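Local coordinates for type II secretion system protein F (Vibrio cholerae, PDB 3C1Q) that probably acts, as a homodimer, in the inner membrane complex of the type II secretion system, which exports proteins such as proteases and toxins from the periplasm, at residues Y62-S67 and S81-G86; A15-Q20 and T49-V54; A22-S27 and L35-E40. All blocks are in the same frame, centred on the assembly; numbering follows the deposited sequence.

All three contacts join helices of the first cytoplasmic domain. Interactions 2 and 3 share helix 11-26 and have centres 8 Å apart; V38 of interaction 3 leans on both sides of interaction 2, its CG1 lying 3.8 Å from I17 CG2 and 3.5 Å from L51 CD1. Both also reach the second subunit. Interaction 1 lies farther out, its centre 14 Å from that of interaction 2, and is joined to it where L64 CD1 packs on V54 CG1 at 3.7 Å. Calcium is bound nearby by E97 and D101. The side chains of V83 and L24 stand about 11 and 10 Å from that of E97, and that of I17 about 11 Å from a bound calcium ion.

Interaction 1: residues Y62-S67 and S81-G86; sequences YTLSDS and SMVAAG
S65 and L64, in the first turn of helix 64-68, pack on V83 and A84 of helix 77-89. The two backbones come very close, with S65 CA 5.1 Å from A84 CA, a spacing that the small S65 and A84 side chains permit. S65 CB rests against the backbone of A84, 3.5 Å from its N, while OG passes alongside A84 CB at 3.8 Å. The S65 hydroxyl lies between its own backbone N and carbonyl carbon (chi1 56°); its polar partner is E87 OE1, one residue beyond 81-86. The other oxygen of the same carboxylate accepts from L64 N, so E87 grips the start of the short helix at two points and probably also faces the positive end of its dipole. V83 sends CG1 anti to the backbone N (chi1 177°), which brings this methyl 3.7 Å from S65 N and 3.8 Å from L64 CD2. L64 crosses V83 at about a right angle; CB and CG of L64 touch the same V83 methyl. Beyond the contact, V83 reaches L92 and L99 of helix 92-121, and L64 reaches V54 of helix 45-59. Within 62-67, T63, at the N-cap position, accepts from D66 N through OG1 at 3.1 Å, the capping bond of the helix. The T63 carbonyl oxygen is held twice, by S67 N and by S67 OG at 2.8 Å, from opposite faces of its plane; both of these bonds tie the end of the segment back to T63. A threonine N-cap, a serine folded back on the preceding turn and a close approach through small residues together mark this as a capped short helix laid against a longer one in an all-helical domain.

Interaction 2: residues A15-Q20 and T49-V54; sequences ALITRQ and TMLVAV
I17 of helix 11-26 meets both M50 and L51 of helix 45-59, using a different branch for each. Its CD1 approaches the terminal methyl of M50, CE, at 3.8 Å, and its CG2 lies 4.0 Å from L51 CD1. The fork comes from the first torsion: CG1 is turned between the backbone N and the carbonyl carbon (chi1 64°), leaving CG2 anti to the carbonyl carbon, and a straight chi2 then carries CD1 outward. M50, present as selenomethionine, runs extended as far as SE and bends there (chi3 73°), presenting its methyl to I17 with the two chains at about a right angle. L51, whose CG is anti to the carbonyl carbon, comes in more obliquely. The backbones stay well apart, with I17 CA 9.3 Å from L51 CA, so long side chains span the gap. This is the interior of the all-helical cytoplasmic domain, where helix 11-26 and helix 45-59 are bridged by hydrophobic tips, V38 of helix 31-40 touches both I17 and L51, and Y71 and F75 from a loop cover M50. On other faces of helix 11-26, T18 and R19 pack on helix 92-121, where R19 makes a salt bridge with E104 and bonds to E97 and D101, as a second-shell residue to these calcium ligands. Q20 NE2 donates to T23 OG1 of the second subunit, and L16 packs on R19 of that subunit.

Interaction 3: residues A22-S27 and L35-E40; sequences ATLVQS and LRAVAE
L24 is the one side chain of 22-27 that touches 35-40, where it meets A37 and V38. Its CB stands back, 5.8 Å from A37 CB, and serves as a spacer. CG is anti to the carbonyl carbon (chi1 -65°) and comes closer, at 4.9 Å from A37 CB, but still short of tight packing. From there the branches part. CD1 continues to the partner helix and touches two methyls at once, A37 CB at 3.7 Å and V38 CG2 at 3.7 Å; CD2 keeps farther off, 4.8 Å from A37 CB. V38 offers CG2 because CG1 takes the place anti to its backbone N. L24 and V38 approach at a slant, and A37 offers its single methyl to the same CD1. Packing continues across the dimer, where L24 meets L24 of the second subunit, and T23 O accepts from Q41 NE2 of that subunit. Near the end of helix 11-26, Q26 folds back so that NE2 donates to A22 O at 3.0 Å in a nearly straight bond (168°), arriving above the carbonyl plane on the face opposite Q26 N. The same amide nitrogen also donates to E97, a calcium ligand. The polar bonds described for 22-27 run within helix 11-26, to helix 92-121 and to the other subunit, whereas the join to 35-40 is wholly aliphatic and depends on the fit of one leucine methyl rather than on directed bonds.

Interaction 1: residues Y62-S67 and S81-G86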
loop_
_atom_site.group_PDB
_atom_site.type_symbol
_atom_site.label_atom_id
_atom_site.label_comp_id
_atom_site.label_asym_id
_atom_site.label_seq_id
_atom_site.Cartn_x
_atom_site.Cartn_y
_atom_site.Cartn_z
ATOM N N TYR B 62 25.055 1.389 -6.204
ATOM C CA TYR B 62 24.334 1.077 -7.432
ATOM C C TYR B 62 23.026 1.833 -7.440
ATOM O O TYR B 62 22.400 2.004 -6.395
ATOM C CB TYR B 62 24.049 -0.410 -7.514
ATOM C CG TYR B 62 25.280 -1.267 -7.670
ATOM C CD1 TYR B 62 25.847 -1.461 -8.912
ATOM C CD2 TYR B 62 25.867 -1.907 -6.575
ATOM C CE1 TYR B 62 26.956 -2.247 -9.065
ATOM C CE2 TYR B 62 26.971 -2.702 -6.720
ATOM C CZ TYR B 62 27.521 -2.875 -7.972
ATOM O OH TYR B 62 28.629 -3.673 -8.117
ATOM N N THR B 63 22.595 2.284 -8.609
ATOM C CA THR B 63 21.270 2.892 -8.707
ATOM C C THR B 63 20.176 1.829 -8.539
ATOM O O THR B 63 20.412 0.622 -8.660
ATOM C CB THR B 63 21.064 3.601 -10.038
ATOM O OG1 THR B 63 21.387 2.684 -11.088
ATOM C CG2 THR B 63 21.922 4.854 -10.140
ATOM N N LEU B 64 18.979 2.280 -8.224
ATOM C CA LEU B 64 17.856 1.375 -8.154
ATOM C C LEU B 64 17.628 0.718 -9.512
ATOM O O LEU B 64 17.497 -0.508 -9.596
ATOM C CB LEU B 64 16.602 2.095 -7.682
ATOM C CG LEU B 64 15.352 1.216 -7.551
ATOM C CD1 LEU B 64 15.564 0.043 -6.603
ATOM C CD2 LEU B 64 14.132 2.056 -7.113
ATOM N N SER B 65 17.586 1.518 -10.570
ATOM C CA SER B 65 17.387 0.992 -11.932
ATOM C C SER B 65 18.432 -0.058 -12.310
ATOM O O SER B 65 18.099 -1.089 -12.905
ATOM C CB SER B 65 17.377 2.129 -12.970
ATOM O OG SER B 65 18.549 2.921 -12.911
ATOM N N ASP B 66 19.697 0.178 -11.963
ATOM C CA ASP B 66 20.746 -0.778 -12.317
ATOM C C ASP B 66 20.552 -2.076 -11.513
ATOM O O ASP B 66 20.633 -3.186 -12.063
ATOM C CB ASP B 66 22.130 -0.154 -12.063
ATOM C CG ASP B 66 23.269 -0.996 -12.581
ATOM O OD1 ASP B 66 23.097 -1.638 -13.638
ATOM O OD2 ASP B 66 24.348 -0.983 -11.946
ATOM N N SER B 67 20.258 -1.920 -10.226
ATOM C CA SER B 67 20.020 -3.063 -9.325
ATOM C C SER B 67 18.838 -3.931 -9.793
ATOM O O SER B 67 18.936 -5.154 -9.816
ATOM C CB SER B 67 19.801 -2.583 -7.896
ATOM O OG SER B 67 20.926 -1.854 -7.398
ATOM N N SER B 81 13.384 1.304 -17.131
ATOM C CA SER B 81 13.587 2.549 -17.865
ATOM C C SER B 81 12.955 3.737 -17.160
ATOM O O SER B 81 13.573 4.797 -17.076
ATOM C CB SER B 81 13.030 2.431 -19.279
ATOM O OG SER B 81 13.894 1.641 -20.072
HETATM N N MSE B 82 11.742 3.545 -16.647
HETATM C CA MSE B 82 11.027 4.591 -15.913
HETATM C C MSE B 82 11.818 4.992 -14.640
HETATM O O MSE B 82 12.041 6.167 -14.382
HETATM C CB MSE B 82 9.583 4.140 -15.571
HETATM C CG MSE B 82 8.576 4.045 -16.779
HETATM SE SE MSE B 82 8.568 5.646 -17.844
HETATM C CE MSE B 82 8.223 6.974 -16.456
ATOM N N VAL B 83 12.257 4.002 -13.872
ATOM C CA VAL B 83 13.062 4.232 -12.671
ATOM C C VAL B 83 14.336 5.017 -13.010
ATOM O O VAL B 83 14.654 6.016 -12.353
ATOM C CB VAL B 83 13.420 2.902 -11.964
ATOM C CG1 VAL B 83 14.302 3.146 -10.759
ATOM C CG2 VAL B 83 12.134 2.168 -11.526
ATOM N N ALA B 84 15.060 4.563 -14.027
ATOM C CA ALA B 84 16.238 5.280 -14.532
ATOM C C ALA B 84 15.942 6.743 -14.831
ATOM O O ALA B 84 16.716 7.616 -14.437
ATOM C CB ALA B 84 16.807 4.601 -15.800
ATOM N N ALA B 85 14.849 7.018 -15.548
ATOM C CA ALA B 85 14.486 8.415 -15.868
ATOM C C ALA B 85 14.257 9.217 -14.592
ATOM O O ALA B 85 14.724 10.340 -14.487
ATOM C CB ALA B 85 13.241 8.486 -16.803
ATOM N N GLY B 86 13.549 8.638 -13.622
ATOM C CA GLY B 86 13.328 9.296 -12.332
ATOM C C GLY B 86 14.607 9.569 -11.545
ATOM O O GLY B 86 14.808 10.676 -11.022
#

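Interaction 2: residues A15-Q20 and T49-V54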
loop_
_atom_site.group_PDB
_atom_site.type_symbol
_atom_site.label_atom_id
_atom_site.label_comp_id
_atom_site.label_asym_id
_atom_site.label_seq_id
_atom_site.Cartn_x
_atom_site.Cartn_y
_atom_site.Cartn_z
ATOM N N ALA B 15 2.326 -5.294 -7.862
ATOM C CA ALA B 15 1.529 -4.138 -7.471
ATOM C C ALA B 15 1.760 -3.754 -6.010
ATOM O O ALA B 15 1.868 -2.563 -5.679
ATOM C CB ALA B 15 0.058 -4.408 -7.722
ATOM N N LEU B 16 1.850 -4.764 -5.156
ATOM C CA LEU B 16 2.030 -4.547 -3.736
ATOM C C LEU B 16 3.368 -3.861 -3.502
ATOM O O LEU B 16 3.414 -2.778 -2.899
ATOM C CB LEU B 16 1.964 -5.871 -2.987
ATOM C CG LEU B 16 2.342 -5.881 -1.504
ATOM C CD1 LEU B 16 1.442 -4.931 -0.715
ATOM C CD2 LEU B 16 2.285 -7.299 -0.952
ATOM N N ILE B 17 4.465 -4.483 -3.951
ATOM C CA ILE B 17 5.779 -3.901 -3.636
ATOM C C ILE B 17 5.956 -2.547 -4.295
ATOM O O ILE B 17 6.613 -1.670 -3.730
ATOM C CB ILE B 17 6.969 -4.871 -3.921
ATOM C CG1 ILE B 17 7.075 -5.215 -5.416
ATOM C CG2 ILE B 17 6.850 -6.132 -3.031
ATOM C CD1 ILE B 17 8.295 -6.148 -5.809
ATOM N N THR B 18 5.367 -2.342 -5.475
ATOM C CA THR B 18 5.545 -1.049 -6.158
ATOM C C THR B 18 4.789 0.068 -5.411
ATOM O O THR B 18 5.316 1.167 -5.207
ATOM C CB THR B 18 5.145 -1.131 -7.656
ATOM O OG1 THR B 18 5.901 -2.174 -8.302
ATOM C CG2 THR B 18 5.419 0.169 -8.354
ATOM N N ARG B 19 3.582 -0.252 -4.953
ATOM C CA ARG B 19 2.801 0.693 -4.140
ATOM C C ARG B 19 3.501 0.999 -2.826
ATOM O O ARG B 19 3.638 2.153 -2.449
ATOM C CB ARG B 19 1.391 0.179 -3.891
ATOM C CG ARG B 19 0.547 1.089 -2.972
ATOM C CD ARG B 19 0.386 2.465 -3.529
ATOM N NE ARG B 19 -0.424 2.457 -4.757
ATOM C CZ ARG B 19 -0.502 3.496 -5.589
ATOM N NH1 ARG B 19 0.189 4.599 -5.332
ATOM N NH2 ARG B 19 -1.260 3.435 -6.676
ATOM N N GLN B 20 4.002 -0.028 -2.151
ATOM C CA GLN B 20 4.706 0.180 -0.887
ATOM C C GLN B 20 5.952 1.036 -1.089
ATOM O O GLN B 20 6.178 1.991 -0.343
ATOM C CB GLN B 20 5.081 -1.151 -0.242
ATOM C CG GLN B 20 3.880 -1.995 0.172
ATOM C CD GLN B 20 4.281 -3.315 0.782
ATOM O OE1 GLN B 20 4.967 -4.123 0.144
ATOM N NE2 GLN B 20 3.869 -3.544 2.036
ATOM N N THR B 49 14.019 -11.842 -0.349
ATOM C CA THR B 49 15.404 -12.026 -0.773
ATOM C C THR B 49 15.819 -11.015 -1.829
ATOM O O THR B 49 16.904 -10.428 -1.759
ATOM C CB THR B 49 15.561 -13.432 -1.366
ATOM O OG1 THR B 49 15.339 -14.371 -0.321
ATOM C CG2 THR B 49 16.936 -13.628 -1.945
HETATM N N MSE B 50 14.957 -10.849 -2.824
HETATM C CA MSE B 50 15.210 -9.930 -3.925
HETATM C C MSE B 50 15.345 -8.518 -3.406
HETATM O O MSE B 50 16.288 -7.829 -3.762
HETATM C CB MSE B 50 14.067 -9.992 -4.936
HETATM C CG MSE B 50 14.134 -8.956 -6.034
HETATM SE SE MSE B 50 12.660 -9.245 -7.277
HETATM C CE MSE B 50 11.184 -8.588 -6.149
ATOM N N LEU B 51 14.423 -8.102 -2.543
ATOM C CA LEU B 51 14.437 -6.725 -2.015
ATOM C C LEU B 51 15.634 -6.446 -1.103
ATOM O O LEU B 51 16.217 -5.356 -1.144
ATOM C CB LEU B 51 13.115 -6.405 -1.327
ATOM C CG LEU B 51 11.947 -6.323 -2.321
ATOM C CD1 LEU B 51 10.627 -6.239 -1.578
ATOM C CD2 LEU B 51 12.127 -5.154 -3.291
ATOM N N VAL B 52 16.041 -7.435 -0.318
ATOM C CA VAL B 52 17.216 -7.276 0.528
ATOM C C VAL B 52 18.461 -7.126 -0.358
ATOM O O VAL B 52 19.328 -6.283 -0.092
ATOM C CB VAL B 52 17.332 -8.463 1.518
ATOM C CG1 VAL B 52 18.687 -8.492 2.230
ATOM C CG2 VAL B 52 16.218 -8.379 2.556
ATOM N N ALA B 53 18.532 -7.922 -1.419
ATOM C CA ALA B 53 19.657 -7.885 -2.343
ATOM C C ALA B 53 19.722 -6.542 -3.070
ATOM O O ALA B 53 20.780 -5.954 -3.195
ATOM C CB ALA B 53 19.564 -9.052 -3.360
ATOM N N VAL B 54 18.571 -6.066 -3.538
ATOM C CA VAL B 54 18.483 -4.760 -4.180
ATOM C C VAL B 54 18.888 -3.651 -3.200
ATOM O O VAL B 54 19.639 -2.723 -3.565
ATOM C CB VAL B 54 17.056 -4.528 -4.755
ATOM C CG1 VAL B 54 16.865 -3.089 -5.232
ATOM C CG2 VAL B 54 16.807 -5.507 -5.934
#

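Interaction 3: residues A22-S27 and L35-E40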
loop_
_atom_site.group_PDB
_atom_site.type_symbol
_atom_site.label_atom_id
_atom_site.label_comp_id
_atom_site.label_asym_id
_atom_site.label_seq_id
_atom_site.Cartn_x
_atom_site.Cartn_y
_atom_site.Cartn_z
ATOM N N ALA B 22 6.581 3.151 -3.525
ATOM C CA ALA B 22 6.149 4.499 -3.879
ATOM C C ALA B 22 5.687 5.298 -2.660
ATOM O O ALA B 22 6.008 6.476 -2.513
ATOM C CB ALA B 22 5.032 4.447 -4.905
ATOM N N THR B 23 4.933 4.645 -1.784
ATOM C CA THR B 23 4.376 5.275 -0.601
ATOM C C THR B 23 5.465 5.747 0.351
ATOM O O THR B 23 5.428 6.868 0.883
ATOM C CB THR B 23 3.392 4.303 0.104
ATOM O OG1 THR B 23 2.335 3.977 -0.821
ATOM C CG2 THR B 23 2.794 4.918 1.337
ATOM N N LEU B 24 6.445 4.892 0.552
ATOM C CA LEU B 24 7.554 5.208 1.437
ATOM C C LEU B 24 8.455 6.303 0.849
ATOM O O LEU B 24 8.768 7.269 1.525
ATOM C CB LEU B 24 8.339 3.936 1.740
ATOM C CG LEU B 24 7.572 2.872 2.534
ATOM C CD1 LEU B 24 8.314 1.518 2.508
ATOM C CD2 LEU B 24 7.315 3.297 3.969
ATOM N N VAL B 25 8.830 6.171 -0.406
ATOM C CA VAL B 25 9.686 7.152 -1.043
ATOM C C VAL B 25 9.055 8.551 -1.047
ATOM O O VAL B 25 9.742 9.552 -0.818
ATOM C CB VAL B 25 10.086 6.705 -2.456
ATOM C CG1 VAL B 25 10.720 7.857 -3.212
ATOM C CG2 VAL B 25 11.028 5.506 -2.375
ATOM N N GLN B 26 7.753 8.617 -1.312
ATOM C CA GLN B 26 7.064 9.911 -1.357
ATOM C C GLN B 26 6.926 10.570 0.004
ATOM O O GLN B 26 6.721 11.784 0.080
ATOM C CB GLN B 26 5.703 9.772 -2.033
ATOM C CG GLN B 26 5.835 9.726 -3.532
ATOM C CD GLN B 26 4.550 9.403 -4.207
ATOM O OE1 GLN B 26 3.902 10.281 -4.803
ATOM N NE2 GLN B 26 4.138 8.153 -4.105
ATOM N N SER B 27 7.082 9.788 1.073
ATOM C CA SER B 27 7.093 10.332 2.435
ATOM C C SER B 27 8.400 11.028 2.802
ATOM O O SER B 27 8.477 11.692 3.846
ATOM C CB SER B 27 6.829 9.223 3.451
ATOM O OG SER B 27 7.980 8.407 3.611
ATOM N N LEU B 35 13.439 0.447 0.982
ATOM C CA LEU B 35 13.645 -0.939 0.523
ATOM C C LEU B 35 13.704 -1.931 1.682
ATOM O O LEU B 35 13.157 -3.025 1.584
ATOM C CB LEU B 35 14.895 -1.039 -0.335
ATOM C CG LEU B 35 14.799 -0.421 -1.736
ATOM C CD1 LEU B 35 16.181 -0.170 -2.331
ATOM C CD2 LEU B 35 13.962 -1.305 -2.681
ATOM N N ARG B 36 14.350 -1.544 2.777
ATOM C CA ARG B 36 14.368 -2.375 3.984
ATOM C C ARG B 36 12.951 -2.678 4.477
ATOM O O ARG B 36 12.622 -3.821 4.756
ATOM C CB ARG B 36 15.168 -1.712 5.099
ATOM C CG ARG B 36 15.309 -2.594 6.351
ATOM C CD ARG B 36 15.741 -1.818 7.561
ATOM N NE ARG B 36 17.188 -1.629 7.634
ATOM C CZ ARG B 36 18.026 -2.340 8.401
ATOM N NH1 ARG B 36 17.595 -3.343 9.168
ATOM N NH2 ARG B 36 19.323 -2.059 8.397
ATOM N N ALA B 37 12.125 -1.643 4.608
ATOM C CA ALA B 37 10.751 -1.797 5.049
ATOM C C ALA B 37 9.956 -2.729 4.141
ATOM O O ALA B 37 9.268 -3.631 4.635
ATOM C CB ALA B 37 10.062 -0.408 5.146
ATOM N N VAL B 38 10.043 -2.549 2.823
ATOM C CA VAL B 38 9.257 -3.400 1.915
ATOM C C VAL B 38 9.704 -4.884 2.068
ATOM O O VAL B 38 8.862 -5.802 2.136
ATOM C CB VAL B 38 9.312 -2.909 0.420
ATOM C CG1 VAL B 38 8.398 -3.758 -0.456
ATOM C CG2 VAL B 38 8.917 -1.419 0.322
ATOM N N ALA B 39 11.008 -5.099 2.205
ATOM C CA ALA B 39 11.560 -6.426 2.459
ATOM C C ALA B 39 11.013 -7.050 3.741
ATOM O O ALA B 39 10.536 -8.185 3.730
ATOM C CB ALA B 39 13.099 -6.378 2.537
ATOM N N GLU B 40 11.104 -6.306 4.840
ATOM C CA GLU B 40 10.672 -6.778 6.161
ATOM C C GLU B 40 9.201 -7.135 6.185
ATOM O O GLU B 40 8.788 -7.975 6.975
ATOM C CB GLU B 40 10.863 -5.676 7.199
ATOM C CG GLU B 40 12.294 -5.334 7.542
ATOM C CD GLU B 40 12.408 -4.058 8.379
ATOM O OE1 GLU B 40 11.476 -3.220 8.361
ATOM O OE2 GLU B 40 13.445 -3.888 9.057
#